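Pilin (Clostridioides difficile, PDB 6T8S) probably polymerises as the major subunit of type IV pili, the long thin surface fibres of this bacterium. Local coordinates at residues S18-Y23 with L101-E106; G68-I73 with L79-G84; I11-V16 with S97-S102. All blocks are in the same frame, centred on the assembly; numbering follows the deposited sequence.

Interaction 1: S18-Y23 with L101-E106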
loop_
_atom_site.group_PDB
_atom_site.type_symbol
_atom_site.label_atom_id
_atom_site.label_comp_id
_atom_site.label_asym_id
_atom_site.label_seq_id
_atom_site.Cartn_x
_atom_site.Cartn_y
_atom_site.Cartn_z
ATOM N N SER A 18 7.563 -8.357 -4.231
ATOM C CA SER A 18 8.085 -7.001 -4.525
ATOM C C SER A 18 7.259 -5.920 -3.812
ATOM O O SER A 18 7.844 -5.003 -3.217
ATOM C CB SER A 18 8.166 -6.780 -6.006
ATOM O OG SER A 18 8.768 -5.540 -6.280
ATOM N N VAL A 19 5.938 -6.036 -3.825
ATOM C CA VAL A 19 5.055 -5.096 -3.087
ATOM C C VAL A 19 5.322 -5.218 -1.583
ATOM O O VAL A 19 5.415 -4.181 -0.897
ATOM C CB VAL A 19 3.578 -5.342 -3.435
ATOM C CG1 VAL A 19 2.663 -4.501 -2.557
ATOM C CG2 VAL A 19 3.338 -5.079 -4.916
ATOM N N GLU A 20 5.479 -6.433 -1.073
ATOM C CA GLU A 20 5.783 -6.664 0.366
ATOM C C GLU A 20 7.093 -5.959 0.737
ATOM O O GLU A 20 7.156 -5.365 1.826
ATOM C CB GLU A 20 5.909 -8.156 0.654
ATOM C CG GLU A 20 4.627 -8.927 0.485
ATOM C CD GLU A 20 4.794 -10.424 0.632
ATOM O OE1 GLU A 20 5.880 -10.872 1.072
ATOM O OE2 GLU A 20 3.820 -11.143 0.347
ATOM N N SER A 21 8.119 -6.042 -0.115
ATOM C CA SER A 21 9.439 -5.393 0.140
ATOM C C SER A 21 9.276 -3.865 0.154
ATOM O O SER A 21 9.800 -3.186 1.064
ATOM C CB SER A 21 10.474 -5.831 -0.860
ATOM O OG SER A 21 11.733 -5.225 -0.587
ATOM N N ASP A 22 8.547 -3.323 -0.820
ATOM C CA ASP A 22 8.223 -1.873 -0.862
ATOM C C ASP A 22 7.468 -1.484 0.412
ATOM O O ASP A 22 7.817 -0.456 1.002
ATOM C CB ASP A 22 7.439 -1.522 -2.129
ATOM C CG ASP A 22 8.240 -1.623 -3.413
ATOM O OD1 ASP A 22 9.498 -1.714 -3.334
ATOM O OD2 ASP A 22 7.602 -1.597 -4.496
ATOM N N TYR A 23 6.461 -2.257 0.804
ATOM C CA TYR A 23 5.634 -2.006 2.011
ATOM C C TYR A 23 6.545 -1.877 3.244
ATOM O O TYR A 23 6.406 -0.928 4.030
ATOM C CB TYR A 23 4.597 -3.121 2.161
ATOM C CG TYR A 23 3.862 -3.105 3.474
ATOM C CD1 TYR A 23 2.791 -2.253 3.627
ATOM C CD2 TYR A 23 4.232 -3.901 4.546
ATOM C CE1 TYR A 23 2.093 -2.182 4.816
ATOM C CE2 TYR A 23 3.522 -3.860 5.746
ATOM C CZ TYR A 23 2.453 -2.986 5.876
ATOM O OH TYR A 23 1.697 -2.857 7.009
ATOM N N LEU A 101 -1.872 -11.914 1.776
ATOM C CA LEU A 101 -2.537 -12.043 3.099
ATOM C C LEU A 101 -1.740 -12.969 4.025
ATOM O O LEU A 101 -1.641 -12.661 5.218
ATOM C CB LEU A 101 -3.969 -12.544 2.899
ATOM C CG LEU A 101 -4.949 -11.466 2.462
ATOM C CD1 LEU A 101 -6.210 -12.087 1.878
ATOM C CD2 LEU A 101 -5.287 -10.557 3.637
ATOM N N SER A 102 -1.200 -14.067 3.507
ATOM C CA SER A 102 -0.374 -15.005 4.311
ATOM C C SER A 102 0.839 -14.256 4.873
ATOM O O SER A 102 1.260 -14.549 5.996
ATOM C CB SER A 102 0.065 -16.195 3.506
ATOM O OG SER A 102 -1.034 -17.040 3.253
ATOM N N ASP A 103 1.393 -13.325 4.098
ATOM C CA ASP A 103 2.678 -12.671 4.449
ATOM C C ASP A 103 2.444 -11.475 5.372
ATOM O O ASP A 103 3.272 -11.278 6.276
ATOM C CB ASP A 103 3.467 -12.332 3.185
ATOM C CG ASP A 103 4.037 -13.542 2.471
ATOM O OD1 ASP A 103 4.233 -14.594 3.141
ATOM O OD2 ASP A 103 4.267 -13.431 1.240
ATOM N N ILE A 104 1.385 -10.692 5.151
ATOM C CA ILE A 104 1.114 -9.419 5.869
ATOM C C ILE A 104 0.135 -9.672 7.034
ATOM O O ILE A 104 0.239 -8.937 8.038
ATOM C CB ILE A 104 0.639 -8.350 4.861
ATOM C CG1 ILE A 104 1.815 -7.925 3.974
ATOM C CG2 ILE A 104 -0.032 -7.160 5.538
ATOM C CD1 ILE A 104 1.440 -6.992 2.851
ATOM N N GLY A 105 -0.785 -10.620 6.876
ATOM C CA GLY A 105 -1.787 -10.976 7.896
ATOM C C GLY A 105 -3.031 -10.115 7.803
ATOM O O GLY A 105 -3.168 -9.357 6.831
ATOM N N GLU A 106 -3.925 -10.242 8.783
ATOM C CA GLU A 106 -5.299 -9.682 8.728
ATOM C C GLU A 106 -5.334 -8.189 9.089
ATOM O O GLU A 106 -4.369 -7.654 9.683
ATOM C CB GLU A 106 -6.217 -10.449 9.686
ATOM C CG GLU A 106 -5.931 -10.161 11.148
ATOM C CD GLU A 106 -7.049 -10.546 12.105
ATOM O OE1 GLU A 106 -8.100 -11.044 11.630
ATOM O OE2 GLU A 106 -6.833 -10.414 13.327
#

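Interaction 2: G68-I73 with L79-G84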
loop_
_atom_site.group_PDB
_atom_site.type_symbol
_atom_site.label_atom_id
_atom_site.label_comp_id
_atom_site.label_asym_id
_atom_site.label_seq_id
_atom_site.Cartn_x
_atom_site.Cartn_y
_atom_site.Cartn_z
ATOM N N GLY A 68 0.085 0.114 -10.513
ATOM C CA GLY A 68 -0.425 1.253 -9.730
ATOM C C GLY A 68 0.670 2.062 -9.059
ATOM O O GLY A 68 1.654 1.476 -8.545
ATOM N N LYS A 69 0.532 3.385 -9.073
ATOM C CA LYS A 69 1.475 4.300 -8.381
ATOM C C LYS A 69 1.195 4.272 -6.877
ATOM O O LYS A 69 0.036 4.098 -6.467
ATOM C CB LYS A 69 1.322 5.733 -8.895
ATOM C CG LYS A 69 1.959 6.002 -10.249
ATOM C CD LYS A 69 1.724 7.416 -10.730
ATOM C CE LYS A 69 1.897 7.563 -12.226
ATOM N NZ LYS A 69 1.855 8.987 -12.629
ATOM N N TYR A 70 2.228 4.475 -6.067
ATOM C CA TYR A 70 2.089 4.546 -4.597
ATOM C C TYR A 70 1.728 5.980 -4.198
ATOM O O TYR A 70 2.219 6.935 -4.838
ATOM C CB TYR A 70 3.394 4.140 -3.906
ATOM C CG TYR A 70 3.806 2.694 -4.042
ATOM C CD1 TYR A 70 3.016 1.675 -3.538
ATOM C CD2 TYR A 70 5.027 2.343 -4.601
ATOM C CE1 TYR A 70 3.403 0.347 -3.623
ATOM C CE2 TYR A 70 5.433 1.020 -4.687
ATOM C CZ TYR A 70 4.622 0.015 -4.190
ATOM O OH TYR A 70 4.997 -1.298 -4.258
ATOM N N LYS A 71 0.945 6.126 -3.132
ATOM C CA LYS A 71 0.843 7.399 -2.368
ATOM C C LYS A 71 0.461 7.078 -0.923
ATOM O O LYS A 71 0.087 5.925 -0.648
ATOM C CB LYS A 71 -0.109 8.383 -3.067
ATOM C CG LYS A 71 -1.588 8.074 -3.002
ATOM C CD LYS A 71 -2.453 9.208 -3.614
ATOM C CE LYS A 71 -2.700 10.370 -2.672
ATOM N NZ LYS A 71 -3.469 11.487 -3.287
ATOM N N LEU A 72 0.588 8.062 -0.037
ATOM C CA LEU A 72 0.279 7.928 1.402
ATOM C C LEU A 72 -0.960 8.766 1.709
ATOM O O LEU A 72 -0.959 9.959 1.330
ATOM C CB LEU A 72 1.475 8.415 2.224
ATOM C CG LEU A 72 2.730 7.551 2.130
ATOM C CD1 LEU A 72 3.879 8.208 2.867
ATOM C CD2 LEU A 72 2.476 6.168 2.684
ATOM N N ILE A 73 -1.949 8.151 2.355
ATOM C CA ILE A 73 -3.213 8.811 2.773
ATOM C C ILE A 73 -3.478 8.525 4.252
ATOM O O ILE A 73 -3.038 7.479 4.792
ATOM C CB ILE A 73 -4.397 8.394 1.882
ATOM C CG1 ILE A 73 -4.770 6.922 2.062
ATOM C CG2 ILE A 73 -4.113 8.777 0.428
ATOM C CD1 ILE A 73 -6.013 6.490 1.303
ATOM N N LEU A 79 -2.382 5.599 9.038
ATOM C CA LEU A 79 -1.603 5.829 7.795
ATOM C C LEU A 79 -1.784 4.627 6.875
ATOM O O LEU A 79 -1.572 3.488 7.334
ATOM C CB LEU A 79 -0.115 6.022 8.094
ATOM C CG LEU A 79 0.746 6.226 6.849
ATOM C CD1 LEU A 79 0.331 7.487 6.110
ATOM C CD2 LEU A 79 2.222 6.273 7.197
ATOM N N VAL A 80 -2.118 4.889 5.610
ATOM C CA VAL A 80 -2.457 3.840 4.612
ATOM C C VAL A 80 -1.589 4.054 3.371
ATOM O O VAL A 80 -1.474 5.200 2.879
ATOM C CB VAL A 80 -3.961 3.867 4.281
ATOM C CG1 VAL A 80 -4.313 2.929 3.140
ATOM C CG2 VAL A 80 -4.795 3.558 5.517
ATOM N N LEU A 81 -1.000 2.971 2.875
ATOM C CA LEU A 81 -0.320 2.954 1.570
ATOM C C LEU A 81 -1.394 2.665 0.515
ATOM O O LEU A 81 -1.988 1.574 0.532
ATOM C CB LEU A 81 0.777 1.884 1.574
ATOM C CG LEU A 81 1.540 1.737 0.262
ATOM C CD1 LEU A 81 2.332 2.994 -0.062
ATOM C CD2 LEU A 81 2.444 0.505 0.301
ATOM N N GLN A 82 -1.670 3.653 -0.330
ATOM C CA GLN A 82 -2.545 3.493 -1.508
ATOM C C GLN A 82 -1.686 2.998 -2.665
ATOM O O GLN A 82 -0.580 3.547 -2.902
ATOM C CB GLN A 82 -3.237 4.826 -1.823
ATOM C CG GLN A 82 -4.053 4.787 -3.118
ATOM C CD GLN A 82 -4.780 6.094 -3.354
ATOM O OE1 GLN A 82 -5.173 6.771 -2.408
ATOM N NE2 GLN A 82 -4.953 6.465 -4.617
ATOM N N ILE A 83 -2.176 1.980 -3.363
ATOM C CA ILE A 83 -1.506 1.403 -4.555
ATOM C C ILE A 83 -2.483 1.549 -5.723
ATOM O O ILE A 83 -3.464 0.808 -5.770
ATOM C CB ILE A 83 -1.091 -0.058 -4.312
ATOM C CG1 ILE A 83 -0.411 -0.238 -2.951
ATOM C CG2 ILE A 83 -0.220 -0.555 -5.463
ATOM C CD1 ILE A 83 -0.099 -1.668 -2.612
ATOM N N GLY A 84 -2.193 2.489 -6.610
ATOM C CA GLY A 84 -3.031 2.773 -7.784
ATOM C C GLY A 84 -3.642 4.151 -7.712
ATOM O O GLY A 84 -3.706 4.753 -6.623
HETATM O O HOH W 1 -1.570 5.976 -5.623
#

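Interaction 3: I11-V16 with S97-S102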
loop_
_atom_site.group_PDB
_atom_site.type_symbol
_atom_site.label_atom_id
_atom_site.label_comp_id
_atom_site.label_asym_id
_atom_site.label_seq_id
_atom_site.Cartn_x
_atom_site.Cartn_y
_atom_site.Cartn_z
ATOM N N ILE A 11 6.291 -15.939 -11.438
ATOM C CA ILE A 11 6.377 -14.478 -11.735
ATOM C C ILE A 11 5.340 -13.742 -10.872
ATOM O O ILE A 11 5.704 -12.724 -10.261
ATOM C CB ILE A 11 6.184 -14.200 -13.241
ATOM C CG1 ILE A 11 7.332 -14.771 -14.083
ATOM C CG2 ILE A 11 5.977 -12.715 -13.500
ATOM C CD1 ILE A 11 8.689 -14.163 -13.809
ATOM N N ASN A 12 4.105 -14.244 -10.813
ATOM C CA ASN A 12 2.986 -13.578 -10.090
ATOM C C ASN A 12 3.305 -13.529 -8.589
ATOM O O ASN A 12 3.048 -12.487 -7.969
ATOM C CB ASN A 12 1.629 -14.229 -10.386
ATOM C CG ASN A 12 1.041 -13.749 -11.700
ATOM O OD1 ASN A 12 1.643 -12.925 -12.382
ATOM N ND2 ASN A 12 -0.145 -14.221 -12.049
ATOM N N LYS A 13 3.854 -14.608 -8.035
ATOM C CA LYS A 13 4.248 -14.688 -6.603
ATOM C C LYS A 13 5.368 -13.667 -6.342
ATOM O O LYS A 13 5.339 -13.015 -5.297
ATOM C CB LYS A 13 4.623 -16.141 -6.265
ATOM C CG LYS A 13 5.506 -16.334 -5.037
ATOM C CD LYS A 13 5.958 -17.779 -4.811
ATOM C CE LYS A 13 7.104 -17.906 -3.822
ATOM N NZ LYS A 13 8.105 -18.909 -4.270
ATOM N N ALA A 14 6.326 -13.500 -7.259
ATOM C CA ALA A 14 7.458 -12.561 -7.070
ATOM C C ALA A 14 6.960 -11.110 -7.153
ATOM O O ALA A 14 7.446 -10.266 -6.393
ATOM C CB ALA A 14 8.552 -12.856 -8.074
ATOM N N LYS A 15 5.959 -10.813 -7.991
ATOM C CA LYS A 15 5.376 -9.438 -8.038
ATOM C C LYS A 15 4.773 -9.085 -6.671
ATOM O O LYS A 15 4.955 -7.946 -6.197
ATOM C CB LYS A 15 4.314 -9.358 -9.133
ATOM C CG LYS A 15 4.883 -9.394 -10.537
ATOM C CD LYS A 15 3.828 -9.330 -11.605
ATOM C CE LYS A 15 4.417 -8.990 -12.954
ATOM N NZ LYS A 15 3.413 -9.173 -14.022
ATOM N N VAL A 16 4.051 -10.025 -6.069
ATOM C CA VAL A 16 3.488 -9.860 -4.696
ATOM C C VAL A 16 4.643 -9.629 -3.710
ATOM O O VAL A 16 4.546 -8.706 -2.884
ATOM C CB VAL A 16 2.602 -11.064 -4.324
ATOM C CG1 VAL A 16 2.378 -11.188 -2.830
ATOM C CG2 VAL A 16 1.274 -10.988 -5.066
ATOM N N SER A 97 -3.498 -12.823 -4.062
ATOM C CA SER A 97 -4.207 -12.320 -2.858
ATOM C C SER A 97 -3.858 -13.191 -1.650
ATOM O O SER A 97 -3.564 -12.631 -0.556
ATOM C CB SER A 97 -5.700 -12.256 -3.097
ATOM O OG SER A 97 -5.978 -11.290 -4.084
ATOM N N ALA A 98 -3.893 -14.512 -1.835
ATOM C CA ALA A 98 -3.602 -15.516 -0.791
ATOM C C ALA A 98 -2.187 -15.298 -0.245
ATOM O O ALA A 98 -2.010 -15.297 0.996
ATOM C CB ALA A 98 -3.785 -16.906 -1.348
ATOM N N LYS A 99 -1.208 -15.093 -1.124
ATOM C CA LYS A 99 0.193 -14.907 -0.671
ATOM C C LYS A 99 0.310 -13.594 0.109
ATOM O O LYS A 99 0.936 -13.573 1.200
ATOM C CB LYS A 99 1.179 -14.906 -1.843
ATOM C CG LYS A 99 2.589 -14.519 -1.422
ATOM C CD LYS A 99 3.645 -14.811 -2.445
ATOM C CE LYS A 99 5.029 -14.382 -1.995
ATOM N NZ LYS A 99 5.457 -15.057 -0.740
ATOM N N LEU A 100 -0.235 -12.510 -0.442
ATOM C CA LEU A 100 -0.145 -11.173 0.190
ATOM C C LEU A 100 -0.712 -11.271 1.615
ATOM O O LEU A 100 -0.053 -10.809 2.575
ATOM C CB LEU A 100 -0.875 -10.173 -0.716
ATOM C CG LEU A 100 -0.630 -8.698 -0.448
ATOM C CD1 LEU A 100 0.816 -8.311 -0.729
ATOM C CD2 LEU A 100 -1.584 -7.864 -1.296
ATOM N N LEU A 101 -1.872 -11.914 1.776
ATOM C CA LEU A 101 -2.537 -12.043 3.099
ATOM C C LEU A 101 -1.740 -12.969 4.025
ATOM O O LEU A 101 -1.641 -12.661 5.218
ATOM C CB LEU A 101 -3.969 -12.544 2.899
ATOM C CG LEU A 101 -4.949 -11.466 2.462
ATOM C CD1 LEU A 101 -6.210 -12.087 1.878
ATOM C CD2 LEU A 101 -5.287 -10.557 3.637
ATOM N N SER A 102 -1.200 -14.067 3.507
ATOM C CA SER A 102 -0.374 -15.005 4.311
ATOM C C SER A 102 0.839 -14.256 4.873
ATOM O O SER A 102 1.260 -14.549 5.996
ATOM C CB SER A 102 0.065 -16.195 3.506
ATOM O OG SER A 102 -1.034 -17.040 3.253
#

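Interaction 1: S18-Y23 with L101-E106
Glu20 and Asp103 bring two carboxylates together at the place where the long helix 9-37 passes the end of helix 94-104, and the pair is a worked example of how acidic groups can share a small space. Glu20 OE2 lies 2.5 Å from Asp103 OD2, a separation that two fully charged carboxylates would hardly tolerate, so a proton is probably shared between them. Asp103 OD2 sits before both oxygens of Glu20, closer to OE2 than to OE1, which is 3.0 Å away. The side chains cross at about a right angle, and the carboxylate planes are nearly perpendicular, 84° apart. The chain of Glu20 is extended beyond CG (chi2 174°), and this reach carries its acid group across to the neighbouring helix. Lys99, one helical turn before Asp103, forms a salt bridge with OD2 and supplies positive charge at the same spot.

The apolar half of the contact is built on Ile104, after which helix 94-104 ends. Its CD1 sits over one face of the Tyr23 ring, 4.5 Å from Tyr23 CD2, and approaches the aliphatic part of Glu20 at 4.4 Å from CG. Tyr23 is buried, and its hydroxyl is hydrogen-bonded to the backbone O of Val136 in strand 128-138, which ties the ring to the sheet.

In the acid pair, each carboxylate would tend to raise the pKa of the other, while Lys99 probably works the other way by offsetting part of the negative charge.

Interaction 2: G68-I73 with L79-G84
Tyr70 packs against Leu81 and Ile83 on the buried face of an antiparallel beta hairpin, strands 70-75 and 78-83, which illustrates how one sheet can present two different surfaces. Tyr70 lies alongside Ile83, whose CG1 meets the ring edge 3.9 Å from CE1, while Leu81 CD1 comes within 3.8 Å of Tyr70 CD1. Leu72 extends this apolar layer toward Leu79 and Leu81. Helix 9-37 covers it through Ala30 and Val19, and the Tyr70 hydroxyl bonds to Asp22.

The other face is more open at the partly exposed Lys71 and Gln82, which run side by side, with methylene meeting amide at 3.8 Å between Lys71 CG and Gln82 CD. Lys71 NZ is hydrogen-bonded to the backbone O of Gln47. Beside them Ile73 lays CG1 against Val80 CB and CG2 against the amide oxygen of Gln82; Tyr134 covers this Ile73-Val80 end.

Paired backbone bonds join Lys71 to Gln82 and Ile73 to Val80. At the hairpin's open end, away from its turn, Gly68 CA and Gly84 CA approach to 3.6 Å, too close for a side chain on Gly68. Here Gln82 NE2 bonds to Gly84 O in its own amide plane (2.9 Å), and a water donates to both Gly84 O and Lys69 O.

Interaction 3: I11-V16 with S97-S102
Two helices of the pilin, the long helix 9-37 and the shorter helix 94-104, meet along a lysine-covered seam in which Val16 touches Lys99 and Leu100, and Lys13 touches Lys99. The buried side of the seam centres on Val16 CG1, which sits 3.6 Å from Lys99 CG and 3.9 Å from Leu100 CD1. That methyl is anti to the backbone N (chi1 161°), an orientation that sends it across to the second helix, where it also packs against the backbone at Leu100 N. Val16 and Lys99 point in opposite senses, with CG1 of the valine lying against Lys99 CB and CG.

Farther out, Lys13 crosses Lys99 obliquely, and Lys13 CG rests 3.5 Å from Lys99 CD. The contact is therefore aliphatic on both sides although both residues carry an amine. Lys99 CE also passes 3.6 Å from the backbone O of Lys13.

The short helical segments run in roughly the same direction, 36° apart with axes 9.5 Å from each other. The long N-terminal helix set against a beta sheet is the hallmark of type IV pilins, and helix 94-104 here flanks the N-terminal half of that long helix, with Leu100 reaching on to Ile109 of strand 109-110.

The two amines end 5.9 Å apart, Lys13 NZ to Lys99 NZ. A bend at the last torsion of Lys99 (chi4 60°) turns its amine aside to a salt bridge with Asp103, which probably eases the repulsion between the like charges.

How the interactions relate
Interactions 1 and 3 fasten the same two helices, 9-37 and 94-104, at successive points with centres about 8 Å apart, and both are only partly buried. Their chemistry differs: interaction 3 is mainly aliphatic, whereas interaction 1 pairs acids beside a small apolar patch. Lys99 connects them, packing in one and offering its charge to the other. Interaction 2 is the core contact, a strand pairing built on regular backbone bonds and lying nearer the centre of the chain. It meets interaction 1 through Asp22 and Tyr70 and through Val19 against Ile83, so helix 9-37 serves both sheet and second helix. Interactions 2 and 3 do not touch.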